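Local coordinates for protein oxidoreductase, Gfo/Idh/MocA family (PDB 1XEA) that probably catalyses an NAD(P)-dependent oxidation or reduction of a substrate not yet identified, as a Gfo/Idh/MocA family member with a Rossmann-type nucleotide-binding fold, at residues I5-L10 with A66-A71; K16-V21 with K266-M271; K94-S99 with Q115-G120; G120-H125 with F168-D173. All coordinates share one frame; numbering follows the deposited sequence.

In the fold
All four contacts are buried, and they differ in chemistry with their place in the fold. Interaction 1 joins two neighbouring inner strands of the parallel Rossmann sheet by regular backbone hydrogen bonds. Interaction 3 lies at an edge of the same sheet, on strand 117-120, which a loop meets mainly through apolar branches. Interaction 2 sets the first Rossmann helix against helix 268-281 mainly with rings and methyls, and touches interaction 1 through Tyr-18, His-70 and Met-68. Interaction 4, nearest the centre of the chain, is the most polar, with a salt bridge and a bridging water. It shares Gly-120 with interaction 3, and Lys-94 packs on His-170 there.

Interaction 1. Residues I5-L10 with A66-A71; sequences IAMIGL and AVMIHA
Met-7 meets the imidazole of His-70 at its rim: CG lies in the ring plane at the edge, as do Gly-9 O and Met-68 CE, while the Met-7 methyl CE comes obliquely to His-70 CD2, 3.4 Å away. One ring face rests on the backbone carbonyl carbon of Met-68, and the ring also stacks with Tyr-18 of helix 12-22. Met-7 and Met-68 are selenomethionines; the bend of Met-7 at chi3 (46°) carries CE back to the imidazole. The ring follows strand 66-69, which pairs in parallel with 5-8 in the Rossmann sheet, in register Ile-5 with Ala-66 through Ile-8 with Ile-69. Four backbone hydrogen bonds join the segments, the last from His-70 just beyond the strand: Ala-6 N to Ala-66 O (2.9 Å), Met-68 N to Ala-6 O (2.7 Å), Ile-8 N to Met-68 O (3.0 Å) and His-70 N to Ile-8 O (2.8 Å). On one sheet face Ile-5 CG2 lies against Met-68 SE at 3.8 Å. On the other, covered by helix 76-85, Ile-8 CD1 reaches Val-67 CB at 3.5 Å. Backbone N-H and C=O groups are thus paired between strands with apolar side chains on both faces, consistent with Gly-9 (phi 86°) opening a nucleotide-binding turn.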
loop_
_atom_site.group_PDB
_atom_site.type_symbol
_atom_site.label_atom_id
_atom_site.label_comp_id
_atom_site.label_asym_id
_atom_site.label_seq_id
_atom_site.Cartn_x
_atom_site.Cartn_y
_atom_site.Cartn_z
ATOM N N ILE A 5 -4.043 -42.596 9.526
ATOM C CA ILE A 5 -3.944 -42.228 8.126
ATOM C C ILE A 5 -2.615 -42.700 7.551
ATOM O O ILE A 5 -1.599 -42.697 8.237
ATOM C CB ILE A 5 -4.074 -40.676 7.969
ATOM C CG1 ILE A 5 -5.539 -40.248 8.073
ATOM C CG2 ILE A 5 -3.535 -40.224 6.624
ATOM C CD1 ILE A 5 -6.194 -40.518 9.407
ATOM N N ALA A 6 -2.623 -43.119 6.295
ATOM C CA ALA A 6 -1.402 -43.560 5.655
ATOM C C ALA A 6 -1.125 -42.587 4.531
ATOM O O ALA A 6 -2.008 -42.275 3.726
ATOM C CB ALA A 6 -1.575 -44.954 5.111
HETATM N N MSE A 7 0.097 -42.084 4.489
HETATM C CA MSE A 7 0.479 -41.160 3.441
HETATM C C MSE A 7 1.396 -41.852 2.442
HETATM O O MSE A 7 2.547 -42.174 2.742
HETATM C CB MSE A 7 1.179 -39.949 4.036
HETATM C CG MSE A 7 0.238 -39.000 4.733
HETATM SE SE MSE A 7 1.140 -37.415 5.333
HETATM C CE MSE A 7 2.161 -37.012 3.737
ATOM N N ILE A 8 0.870 -42.075 1.248
ATOM C CA ILE A 8 1.624 -42.729 0.202
ATOM C C ILE A 8 2.208 -41.694 -0.742
ATOM O O ILE A 8 1.485 -40.841 -1.256
ATOM C CB ILE A 8 0.734 -43.687 -0.622
ATOM C CG1 ILE A 8 0.205 -44.821 0.260
ATOM C CG2 ILE A 8 1.514 -44.243 -1.798
ATOM C CD1 ILE A 8 -1.055 -44.482 1.011
ATOM N N GLY A 9 3.518 -41.770 -0.960
ATOM C CA GLY A 9 4.183 -40.845 -1.865
ATOM C C GLY A 9 4.598 -39.540 -1.218
ATOM O O GLY A 9 3.858 -38.557 -1.233
ATOM N N LEU A 10 5.803 -39.523 -0.665
ATOM C CA LEU A 10 6.291 -38.332 0.007
ATOM C C LEU A 10 7.146 -37.432 -0.876
ATOM O O LEU A 10 8.371 -37.428 -0.777
ATOM C CB LEU A 10 7.058 -38.741 1.267
ATOM C CG LEU A 10 6.263 -39.704 2.151
ATOM C CD1 LEU A 10 7.097 -40.075 3.362
ATOM C CD2 LEU A 10 4.938 -39.087 2.569
ATOM N N ALA A 66 -7.676 -44.572 6.440
ATOM C CA ALA A 66 -7.702 -43.836 5.187
ATOM C C ALA A 66 -6.275 -43.618 4.670
ATOM O O ALA A 66 -5.306 -43.725 5.427
ATOM C CB ALA A 66 -8.409 -42.495 5.387
ATOM N N VAL A 67 -6.159 -43.321 3.373
ATOM C CA VAL A 67 -4.870 -43.066 2.732
ATOM C C VAL A 67 -4.882 -41.727 1.991
ATOM O O VAL A 67 -5.916 -41.296 1.475
ATOM C CB VAL A 67 -4.503 -44.180 1.721
ATOM C CG1 VAL A 67 -4.337 -45.499 2.438
ATOM C CG2 VAL A 67 -5.568 -44.287 0.654
HETATM N N MSE A 68 -3.729 -41.066 1.961
HETATM C CA MSE A 68 -3.573 -39.784 1.277
HETATM C C MSE A 68 -2.484 -39.966 0.241
HETATM O O MSE A 68 -1.310 -40.089 0.577
HETATM C CB MSE A 68 -3.162 -38.693 2.268
HETATM C CG MSE A 68 -4.254 -38.315 3.245
HETATM SE SE MSE A 68 -3.718 -37.051 4.602
HETATM C CE MSE A 68 -3.487 -35.478 3.497
ATOM N N ILE A 69 -2.869 -39.990 -1.025
ATOM C CA ILE A 69 -1.894 -40.188 -2.085
ATOM C C ILE A 69 -1.288 -38.867 -2.532
ATOM O O ILE A 69 -2.000 -37.967 -2.958
ATOM C CB ILE A 69 -2.559 -40.887 -3.263
ATOM C CG1 ILE A 69 -3.137 -42.218 -2.772
ATOM C CG2 ILE A 69 -1.557 -41.091 -4.388
ATOM C CD1 ILE A 69 -4.174 -42.809 -3.678
ATOM N N HIS A 70 0.027 -38.743 -2.438
ATOM C CA HIS A 70 0.666 -37.499 -2.835
ATOM C C HIS A 70 1.655 -37.759 -3.946
ATOM O O HIS A 70 2.417 -36.877 -4.340
ATOM C CB HIS A 70 1.381 -36.874 -1.644
ATOM C CG HIS A 70 0.523 -36.759 -0.425
ATOM N ND1 HIS A 70 -0.519 -35.861 -0.327
ATOM C CD2 HIS A 70 0.536 -37.449 0.739
ATOM C CE1 HIS A 70 -1.109 -36.002 0.846
ATOM N NE2 HIS A 70 -0.489 -36.959 1.512
ATOM N N ALA A 71 1.641 -38.986 -4.445
ATOM C CA ALA A 71 2.536 -39.377 -5.518
ATOM C C ALA A 71 2.333 -38.517 -6.763
ATOM O O ALA A 71 1.575 -37.547 -6.753
ATOM C CB ALA A 71 2.320 -40.838 -5.856
#

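Interaction 2. Residues K16-V21 with K266-M271; sequences KAYLPV and KGFDAM
The first helix of the Rossmann fold, 12-22, which follows what is probably a Gly-rich dinucleotide-binding turn, packs here through Ala-17, Tyr-18 and Val-21 on the start of helix 268-281. That start comes straight after a Schellman motif, in which Gly-267 is the C-prime residue: Phe-268 N is hydrogen-bonded to Leu-263 O and Gly-267 N to Ala-264 O. Phe-268 is the hub. The CB of Ala-17 sits over one face of its ring, 3.8 Å from the centroid and 27° off the normal, a CH-pi contact. The edge of the same ring points at the face of Tyr-18 in a T-shaped pair, with centroids 5.7 Å apart and planes at 74°. The hydroxyl of Tyr-18 is hydrogen-bonded to Asp-93. Trp-259 of the second subunit packs on Ala-17, and Lys-266 NZ pairs with Asp-258 of that subunit, which places the contact beside the subunit interface. Met-271, a selenomethionine extended until its bend at chi3, crosses Tyr-18 at about a right angle and brings CE to 3.3 Å from Tyr-18 CE2. At the other end both methyls of Val-21 touch one carboxylate oxygen: Asp-269 OD2 lies 3.3 Å from Val-21 CG2 and 3.4 Å from Val-21 CG1.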
loop_
_atom_site.group_PDB
_atom_site.type_symbol
_atom_site.label_atom_id
_atom_site.label_comp_id
_atom_site.label_asym_id
_atom_site.label_seq_id
_atom_site.Cartn_x
_atom_site.Cartn_y
_atom_site.Cartn_z
ATOM N N LYS A 16 6.507 -30.381 2.226
ATOM C CA LYS A 16 6.317 -28.967 2.541
ATOM C C LYS A 16 5.033 -28.596 3.285
ATOM O O LYS A 16 5.039 -27.684 4.110
ATOM C CB LYS A 16 6.383 -28.119 1.268
ATOM C CG LYS A 16 7.772 -27.721 0.818
ATOM C CD LYS A 16 7.686 -26.650 -0.270
ATOM C CE LYS A 16 9.069 -26.176 -0.749
ATOM N NZ LYS A 16 8.966 -25.094 -1.795
ATOM N N ALA A 17 3.934 -29.288 3.013
ATOM C CA ALA A 17 2.681 -28.932 3.662
ATOM C C ALA A 17 1.992 -30.047 4.426
ATOM O O ALA A 17 1.810 -29.970 5.642
ATOM C CB ALA A 17 1.718 -28.359 2.624
ATOM N N TYR A 18 1.596 -31.083 3.701
ATOM C CA TYR A 18 0.881 -32.199 4.307
ATOM C C TYR A 18 1.568 -32.843 5.510
ATOM O O TYR A 18 1.055 -32.790 6.631
ATOM C CB TYR A 18 0.579 -33.241 3.237
ATOM C CG TYR A 18 -0.374 -32.729 2.192
ATOM C CD1 TYR A 18 0.047 -32.512 0.891
ATOM C CD2 TYR A 18 -1.713 -32.484 2.502
ATOM C CE1 TYR A 18 -0.842 -32.072 -0.084
ATOM C CE2 TYR A 18 -2.615 -32.044 1.535
ATOM C CZ TYR A 18 -2.173 -31.844 0.241
ATOM O OH TYR A 18 -3.059 -31.451 -0.740
ATOM N N LEU A 19 2.726 -33.442 5.280
ATOM C CA LEU A 19 3.452 -34.092 6.359
ATOM C C LEU A 19 3.573 -33.200 7.596
ATOM O O LEU A 19 3.186 -33.602 8.698
ATOM C CB LEU A 19 4.836 -34.518 5.879
ATOM C CG LEU A 19 5.252 -35.916 6.322
ATOM C CD1 LEU A 19 6.680 -36.156 5.879
ATOM C CD2 LEU A 19 5.130 -36.061 7.829
ATOM N N PRO A 20 4.096 -31.970 7.431
ATOM C CA PRO A 20 4.220 -31.104 8.602
ATOM C C PRO A 20 2.901 -30.801 9.311
ATOM O O PRO A 20 2.869 -30.648 10.533
ATOM C CB PRO A 20 4.903 -29.855 8.037
ATOM C CG PRO A 20 4.521 -29.855 6.603
ATOM C CD PRO A 20 4.621 -31.298 6.228
ATOM N N VAL A 21 1.809 -30.726 8.562
ATOM C CA VAL A 21 0.518 -30.443 9.172
ATOM C C VAL A 21 -0.025 -31.672 9.871
ATOM O O VAL A 21 -0.551 -31.575 10.963
ATOM C CB VAL A 21 -0.514 -29.980 8.127
ATOM C CG1 VAL A 21 -1.905 -29.955 8.735
ATOM C CG2 VAL A 21 -0.141 -28.614 7.616
ATOM N N LYS A 266 -2.660 -20.807 4.166
ATOM C CA LYS A 266 -2.828 -21.339 2.822
ATOM C C LYS A 266 -3.926 -22.391 2.783
ATOM O O LYS A 266 -4.017 -23.187 1.845
ATOM C CB LYS A 266 -1.531 -21.935 2.304
ATOM C CG LYS A 266 -0.414 -20.935 2.139
ATOM C CD LYS A 266 0.624 -21.439 1.130
ATOM C CE LYS A 266 1.874 -20.595 1.192
ATOM N NZ LYS A 266 1.580 -19.160 1.037
ATOM N N GLY A 267 -4.758 -22.374 3.821
ATOM C CA GLY A 267 -5.883 -23.287 3.927
ATOM C C GLY A 267 -5.605 -24.770 4.104
ATOM O O GLY A 267 -6.531 -25.579 4.063
ATOM N N PHE A 268 -4.353 -25.155 4.309
ATOM C CA PHE A 268 -4.079 -26.566 4.473
ATOM C C PHE A 268 -4.691 -27.151 5.729
ATOM O O PHE A 268 -5.381 -28.163 5.654
ATOM C CB PHE A 268 -2.579 -26.837 4.407
ATOM C CG PHE A 268 -2.009 -26.713 3.017
ATOM C CD1 PHE A 268 -1.765 -25.459 2.448
ATOM C CD2 PHE A 268 -1.746 -27.845 2.261
ATOM C CE1 PHE A 268 -1.258 -25.339 1.145
ATOM C CE2 PHE A 268 -1.243 -27.729 0.964
ATOM C CZ PHE A 268 -1.001 -26.470 0.407
ATOM N N ASP A 269 -4.474 -26.523 6.877
ATOM C CA ASP A 269 -5.055 -27.041 8.116
ATOM C C ASP A 269 -6.570 -27.182 7.985
ATOM O O ASP A 269 -7.140 -28.183 8.406
ATOM C CB ASP A 269 -4.735 -26.121 9.302
ATOM C CG ASP A 269 -3.244 -26.065 9.619
ATOM O OD1 ASP A 269 -2.865 -25.501 10.673
ATOM O OD2 ASP A 269 -2.434 -26.574 8.811
ATOM N N ALA A 270 -7.219 -26.175 7.405
ATOM C CA ALA A 270 -8.669 -26.203 7.248
ATOM C C ALA A 270 -9.118 -27.346 6.350
ATOM O O ALA A 270 -10.140 -27.980 6.601
ATOM C CB ALA A 270 -9.149 -24.882 6.689
HETATM N N MSE A 271 -8.355 -27.592 5.295
HETATM C CA MSE A 271 -8.679 -28.655 4.367
HETATM C C MSE A 271 -8.514 -30.009 5.061
HETATM O O MSE A 271 -9.426 -30.831 5.047
HETATM C CB MSE A 271 -7.770 -28.574 3.143
HETATM C CG MSE A 271 -8.087 -29.618 2.094
HETATM SE SE MSE A 271 -6.784 -29.695 0.687
HETATM C CE MSE A 271 -5.191 -29.982 1.773
#

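Interaction 3. Residues K94-S99 with Q115-G120; sequences KPLAAS and QPLYVG
Leu-117, at the start of an edge strand of the parallel Rossmann sheet, meets Leu-96 tip to tip, with Leu-117 CD2 4.2 Å from Leu-96 CD1. The setting is a beta-alpha-beta crossover: strand 90-93 runs into the loop 94-99, then helix 100-112 leads back to strand 117-120, which lies beside 90-93 and parallel to it. Both leucines hold CG anti to the backbone N (chi1 174° for Leu-117), so their branches extend toward each other. Tyr-107 of the crossover helix covers Leu-96. Two residues further on, Val-119 again faces the loop and divides its methyls between two neighbours. Its CG1 lies 4.1 Å from Lys-94 CB, whereas CG2 approaches Leu-96 CB at 4.4 Å. His-296 of helix 286-311 packs on Val-119 and takes part in a hydrogen bond with Leu-96 N, tying the loop to that helix. A cis peptide bond precedes Pro-95, and Lys-94 with this proline recalls the Lys-Pro of the family's EKP-type motif. At Gly-120 the carbonyl turns to Lys-94: Lys-94 N gives Gly-120 O a weak bond of 3.5 Å, at an N-H...O angle of 153°. With Lys-94 CG between its own backbone N and carbonyl carbon (chi1 67°), this CG comes 3.0 Å from the same Gly-120 O.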
loop_
_atom_site.group_PDB
_atom_site.type_symbol
_atom_site.label_atom_id
_atom_site.label_comp_id
_atom_site.label_asym_id
_atom_site.label_seq_id
_atom_site.Cartn_x
_atom_site.Cartn_y
_atom_site.Cartn_z
ATOM N N LYS A 94 -4.668 -32.666 -5.709
ATOM C CA LYS A 94 -4.970 -32.196 -7.057
ATOM C C LYS A 94 -3.702 -32.200 -7.903
ATOM O O LYS A 94 -2.628 -31.873 -7.414
ATOM C CB LYS A 94 -5.559 -30.787 -6.997
ATOM C CG LYS A 94 -4.583 -29.725 -6.530
ATOM C CD LYS A 94 -3.704 -29.243 -7.674
ATOM C CE LYS A 94 -2.349 -28.756 -7.177
ATOM N NZ LYS A 94 -1.530 -28.244 -8.307
ATOM N N PRO A 95 -3.816 -32.567 -9.189
ATOM C CA PRO A 95 -5.070 -32.991 -9.819
ATOM C C PRO A 95 -5.364 -34.473 -9.564
ATOM O O PRO A 95 -4.456 -35.248 -9.250
ATOM C CB PRO A 95 -4.815 -32.690 -11.291
ATOM C CG PRO A 95 -3.365 -33.033 -11.431
ATOM C CD PRO A 95 -2.751 -32.412 -10.196
ATOM N N LEU A 96 -6.630 -34.866 -9.697
ATOM C CA LEU A 96 -7.025 -36.259 -9.480
ATOM C C LEU A 96 -6.364 -37.153 -10.523
ATOM O O LEU A 96 -5.922 -38.265 -10.227
ATOM C CB LEU A 96 -8.547 -36.409 -9.578
ATOM C CG LEU A 96 -9.146 -37.825 -9.492
ATOM C CD1 LEU A 96 -8.762 -38.494 -8.181
ATOM C CD2 LEU A 96 -10.662 -37.730 -9.611
ATOM N N ALA A 97 -6.296 -36.650 -11.746
ATOM C CA ALA A 97 -5.697 -37.396 -12.827
ATOM C C ALA A 97 -5.489 -36.468 -14.009
ATOM O O ALA A 97 -6.107 -35.405 -14.090
ATOM C CB ALA A 97 -6.591 -38.563 -13.221
ATOM N N ALA A 98 -4.623 -36.888 -14.927
ATOM C CA ALA A 98 -4.294 -36.111 -16.112
ATOM C C ALA A 98 -5.414 -36.038 -17.138
ATOM O O ALA A 98 -5.279 -35.365 -18.158
ATOM C CB ALA A 98 -3.040 -36.674 -16.754
ATOM N N SER A 99 -6.518 -36.730 -16.883
ATOM C CA SER A 99 -7.634 -36.702 -17.819
ATOM C C SER A 99 -8.954 -36.772 -17.081
ATOM O O SER A 99 -9.009 -37.219 -15.937
ATOM C CB SER A 99 -7.539 -37.869 -18.801
ATOM O OG SER A 99 -7.743 -39.107 -18.144
ATOM N N GLN A 115 -17.224 -45.527 -1.050
ATOM C CA GLN A 115 -16.134 -44.904 -0.330
ATOM C C GLN A 115 -15.999 -43.446 -0.744
ATOM O O GLN A 115 -16.420 -43.055 -1.832
ATOM C CB GLN A 115 -14.833 -45.657 -0.579
ATOM C CG GLN A 115 -14.786 -46.975 0.145
ATOM C CD GLN A 115 -15.025 -46.803 1.627
ATOM O OE1 GLN A 115 -14.414 -45.947 2.267
ATOM N NE2 GLN A 115 -15.914 -47.611 2.184
ATOM N N PRO A 116 -15.442 -42.611 0.140
ATOM C CA PRO A 116 -15.265 -41.196 -0.161
ATOM C C PRO A 116 -13.907 -40.970 -0.809
ATOM O O PRO A 116 -12.895 -41.524 -0.371
ATOM C CB PRO A 116 -15.361 -40.555 1.211
ATOM C CG PRO A 116 -14.625 -41.541 2.046
ATOM C CD PRO A 116 -15.185 -42.868 1.568
ATOM N N LEU A 117 -13.912 -40.166 -1.864
ATOM C CA LEU A 117 -12.713 -39.812 -2.602
ATOM C C LEU A 117 -12.608 -38.291 -2.544
ATOM O O LEU A 117 -13.356 -37.574 -3.206
ATOM C CB LEU A 117 -12.833 -40.278 -4.050
ATOM C CG LEU A 117 -11.707 -39.867 -4.999
ATOM C CD1 LEU A 117 -10.373 -40.447 -4.535
ATOM C CD2 LEU A 117 -12.044 -40.362 -6.395
ATOM N N TYR A 118 -11.671 -37.812 -1.738
ATOM C CA TYR A 118 -11.458 -36.385 -1.545
ATOM C C TYR A 118 -10.303 -35.848 -2.386
ATOM O O TYR A 118 -9.215 -36.425 -2.391
ATOM C CB TYR A 118 -11.151 -36.140 -0.075
ATOM C CG TYR A 118 -11.387 -34.736 0.397
ATOM C CD1 TYR A 118 -12.635 -34.356 0.894
ATOM C CD2 TYR A 118 -10.356 -33.795 0.388
ATOM C CE1 TYR A 118 -12.854 -33.080 1.380
ATOM C CE2 TYR A 118 -10.564 -32.511 0.871
ATOM C CZ TYR A 118 -11.817 -32.159 1.369
ATOM O OH TYR A 118 -12.031 -30.893 1.863
ATOM N N VAL A 119 -10.533 -34.738 -3.083
ATOM C CA VAL A 119 -9.488 -34.124 -3.900
ATOM C C VAL A 119 -8.912 -32.914 -3.150
ATOM O O VAL A 119 -9.655 -32.124 -2.569
ATOM C CB VAL A 119 -10.032 -33.662 -5.271
ATOM C CG1 VAL A 119 -8.909 -33.057 -6.083
ATOM C CG2 VAL A 119 -10.649 -34.840 -6.021
ATOM N N GLY A 120 -7.591 -32.774 -3.182
ATOM C CA GLY A 120 -6.937 -31.684 -2.483
ATOM C C GLY A 120 -6.903 -30.322 -3.143
ATOM O O GLY A 120 -5.973 -30.003 -3.881
#

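Interaction 4. Residues G120-H125 with F168-D173; sequences GFNRRH and FIHPLD
The loop leaving the last Rossmann strand, 120-125 with its short 3-10 turn, packs here on helix 160-175, where Arg-124 and Asp-173 form a salt bridge and Arg-123 lies over His-170. The position of His-170 beside Lys-94 is consistent with the active-site cleft of the family, in which such a helix supplies a histidine. Arg-124, extended from CG to NE, approaches the carboxylate side-on: NE bonds to the syn lone pair of Asp-173 OD2 at 2.8 Å, and NH2 pairs with Asp-173 OD1. The carboxylate is also stacked on Phe-121. Its plane is only 14° from the ring's, and OD2 stands over the ring face, 3.5 Å from Phe-121 CG. Asp-173 CG lies anti to the backbone N (chi1 171°), which swings the carboxylate over that face and toward Arg-124. Asp-173 CB makes a CH-pi contact with the same ring, 4.3 Å from the Phe-121 centroid. Ile-169 meets that ring at its edge, CG1 to Phe-121 CE2 4.0 Å. Next to them, Arg-123 NH2 lies 3.7 Å above the centre of the His-170 ring, with guanidinium and imidazole planes 45° apart; Arg-123 NH1 is engaged by Glu-224. A water links backbone and ring, 3.0 Å from Arg-123 N, for which it is the acceptor, and 2.8 Å from His-170 ND1. Since Asp-173 OD1 also receives Arg-291 and Ser-295, the buried carboxylate has several donors, which would probably keep it ionised although an aromatic face lies against it.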
loop_
_atom_site.group_PDB
_atom_site.type_symbol
_atom_site.label_atom_id
_atom_site.label_comp_id
_atom_site.label_asym_id
_atom_site.label_seq_id
_atom_site.Cartn_x
_atom_site.Cartn_y
_atom_site.Cartn_z
ATOM N N GLY A 120 -7.591 -32.774 -3.182
ATOM C CA GLY A 120 -6.937 -31.684 -2.483
ATOM C C GLY A 120 -6.903 -30.322 -3.143
ATOM O O GLY A 120 -5.973 -30.003 -3.881
ATOM N N PHE A 121 -7.911 -29.509 -2.860
ATOM C CA PHE A 121 -8.001 -28.161 -3.407
ATOM C C PHE A 121 -7.953 -27.183 -2.240
ATOM O O PHE A 121 -8.992 -26.687 -1.795
ATOM C CB PHE A 121 -9.318 -27.989 -4.146
ATOM C CG PHE A 121 -9.365 -28.653 -5.490
ATOM C CD1 PHE A 121 -10.286 -29.672 -5.744
ATOM C CD2 PHE A 121 -8.567 -28.189 -6.537
ATOM C CE1 PHE A 121 -10.418 -30.211 -7.021
ATOM C CE2 PHE A 121 -8.686 -28.717 -7.821
ATOM C CZ PHE A 121 -9.615 -29.729 -8.064
ATOM N N ASN A 122 -6.747 -26.894 -1.759
ATOM C CA ASN A 122 -6.582 -26.002 -0.621
ATOM C C ASN A 122 -7.219 -24.616 -0.789
ATOM O O ASN A 122 -7.700 -24.036 0.182
ATOM C CB ASN A 122 -5.096 -25.872 -0.261
ATOM C CG ASN A 122 -4.317 -25.041 -1.253
ATOM O OD1 ASN A 122 -3.626 -24.104 -0.865
ATOM N ND2 ASN A 122 -4.411 -25.378 -2.535
ATOM N N ARG A 123 -7.249 -24.096 -2.012
ATOM C CA ARG A 123 -7.832 -22.787 -2.252
ATOM C C ARG A 123 -9.341 -22.736 -2.014
ATOM O O ARG A 123 -9.987 -21.752 -2.370
ATOM C CB ARG A 123 -7.513 -22.323 -3.674
ATOM C CG ARG A 123 -6.489 -21.222 -3.756
ATOM C CD ARG A 123 -5.552 -21.426 -4.931
ATOM N NE ARG A 123 -4.469 -22.346 -4.597
ATOM C CZ ARG A 123 -3.192 -21.990 -4.501
ATOM N NH1 ARG A 123 -2.823 -20.737 -4.720
ATOM N NH2 ARG A 123 -2.283 -22.890 -4.167
ATOM N N ARG A 124 -9.921 -23.789 -1.440
ATOM C CA ARG A 124 -11.360 -23.772 -1.140
ATOM C C ARG A 124 -11.529 -23.565 0.357
ATOM O O ARG A 124 -12.641 -23.368 0.839
ATOM C CB ARG A 124 -12.037 -25.096 -1.489
ATOM C CG ARG A 124 -12.215 -25.383 -2.958
ATOM C CD ARG A 124 -13.049 -26.651 -3.135
ATOM N NE ARG A 124 -12.953 -27.143 -4.506
ATOM C CZ ARG A 124 -13.372 -28.337 -4.914
ATOM N NH1 ARG A 124 -13.927 -29.176 -4.048
ATOM N NH2 ARG A 124 -13.218 -28.691 -6.185
ATOM N N HIS A 125 -10.410 -23.627 1.077
ATOM C CA HIS A 125 -10.384 -23.489 2.529
ATOM C C HIS A 125 -9.508 -22.345 3.014
ATOM O O HIS A 125 -8.943 -22.409 4.109
ATOM C CB HIS A 125 -9.866 -24.778 3.148
ATOM C CG HIS A 125 -10.605 -25.988 2.691
ATOM N ND1 HIS A 125 -11.789 -26.393 3.269
ATOM C CD2 HIS A 125 -10.386 -26.823 1.648
ATOM C CE1 HIS A 125 -12.269 -27.423 2.598
ATOM N NE2 HIS A 125 -11.439 -27.703 1.610
ATOM N N PHE A 168 -3.236 -24.123 -13.527
ATOM C CA PHE A 168 -4.455 -23.376 -13.823
ATOM C C PHE A 168 -5.672 -23.942 -13.111
ATOM O O PHE A 168 -6.630 -23.228 -12.814
ATOM C CB PHE A 168 -4.714 -23.368 -15.328
ATOM C CG PHE A 168 -5.805 -22.440 -15.739
ATOM C CD1 PHE A 168 -5.632 -21.062 -15.637
ATOM C CD2 PHE A 168 -7.015 -22.935 -16.221
ATOM C CE1 PHE A 168 -6.650 -20.183 -16.009
ATOM C CE2 PHE A 168 -8.044 -22.065 -16.599
ATOM C CZ PHE A 168 -7.866 -20.682 -16.494
ATOM N N ILE A 169 -5.630 -25.237 -12.833
ATOM C CA ILE A 169 -6.741 -25.885 -12.158
ATOM C C ILE A 169 -6.986 -25.239 -10.802
ATOM O O ILE A 169 -8.089 -25.294 -10.283
ATOM C CB ILE A 169 -6.477 -27.391 -11.985
ATOM C CG1 ILE A 169 -7.790 -28.111 -11.679
ATOM C CG2 ILE A 169 -5.468 -27.617 -10.873
ATOM C CD1 ILE A 169 -7.756 -29.570 -12.012
ATOM N N HIS A 170 -5.955 -24.627 -10.233
ATOM C CA HIS A 170 -6.114 -23.978 -8.951
ATOM C C HIS A 170 -7.102 -22.830 -9.088
ATOM O O HIS A 170 -8.189 -22.869 -8.519
ATOM C CB HIS A 170 -4.782 -23.453 -8.435
ATOM C CG HIS A 170 -4.045 -24.424 -7.571
ATOM N ND1 HIS A 170 -4.638 -25.067 -6.507
ATOM C CD2 HIS A 170 -2.767 -24.868 -7.615
ATOM C CE1 HIS A 170 -3.759 -25.869 -5.935
ATOM N NE2 HIS A 170 -2.615 -25.769 -6.588
ATOM N N PRO A 171 -6.751 -21.789 -9.861
ATOM C CA PRO A 171 -7.694 -20.672 -10.001
ATOM C C PRO A 171 -9.017 -21.059 -10.652
ATOM O O PRO A 171 -10.077 -20.565 -10.266
ATOM C CB PRO A 171 -6.907 -19.660 -10.834
ATOM C CG PRO A 171 -6.009 -20.516 -11.653
ATOM C CD PRO A 171 -5.534 -21.551 -10.660
ATOM N N LEU A 172 -8.944 -21.957 -11.629
ATOM C CA LEU A 172 -10.133 -22.399 -12.333
ATOM C C LEU A 172 -11.164 -22.997 -11.371
ATOM O O LEU A 172 -12.322 -22.570 -11.341
ATOM C CB LEU A 172 -9.767 -23.427 -13.402
ATOM C CG LEU A 172 -10.922 -23.823 -14.334
ATOM C CD1 LEU A 172 -11.298 -22.634 -15.214
ATOM C CD2 LEU A 172 -10.514 -25.011 -15.178
ATOM N N ASP A 173 -10.740 -23.986 -10.589
ATOM C CA ASP A 173 -11.626 -24.627 -9.629
ATOM C C ASP A 173 -12.118 -23.650 -8.569
ATOM O O ASP A 173 -13.308 -23.614 -8.245
ATOM C CB ASP A 173 -10.927 -25.782 -8.912
ATOM C CG ASP A 173 -11.753 -26.320 -7.744
ATOM O OD1 ASP A 173 -12.751 -27.029 -7.972
ATOM O OD2 ASP A 173 -11.421 -26.020 -6.585
HETATM O O HOH W 1 -6.748 -25.263 -4.721
#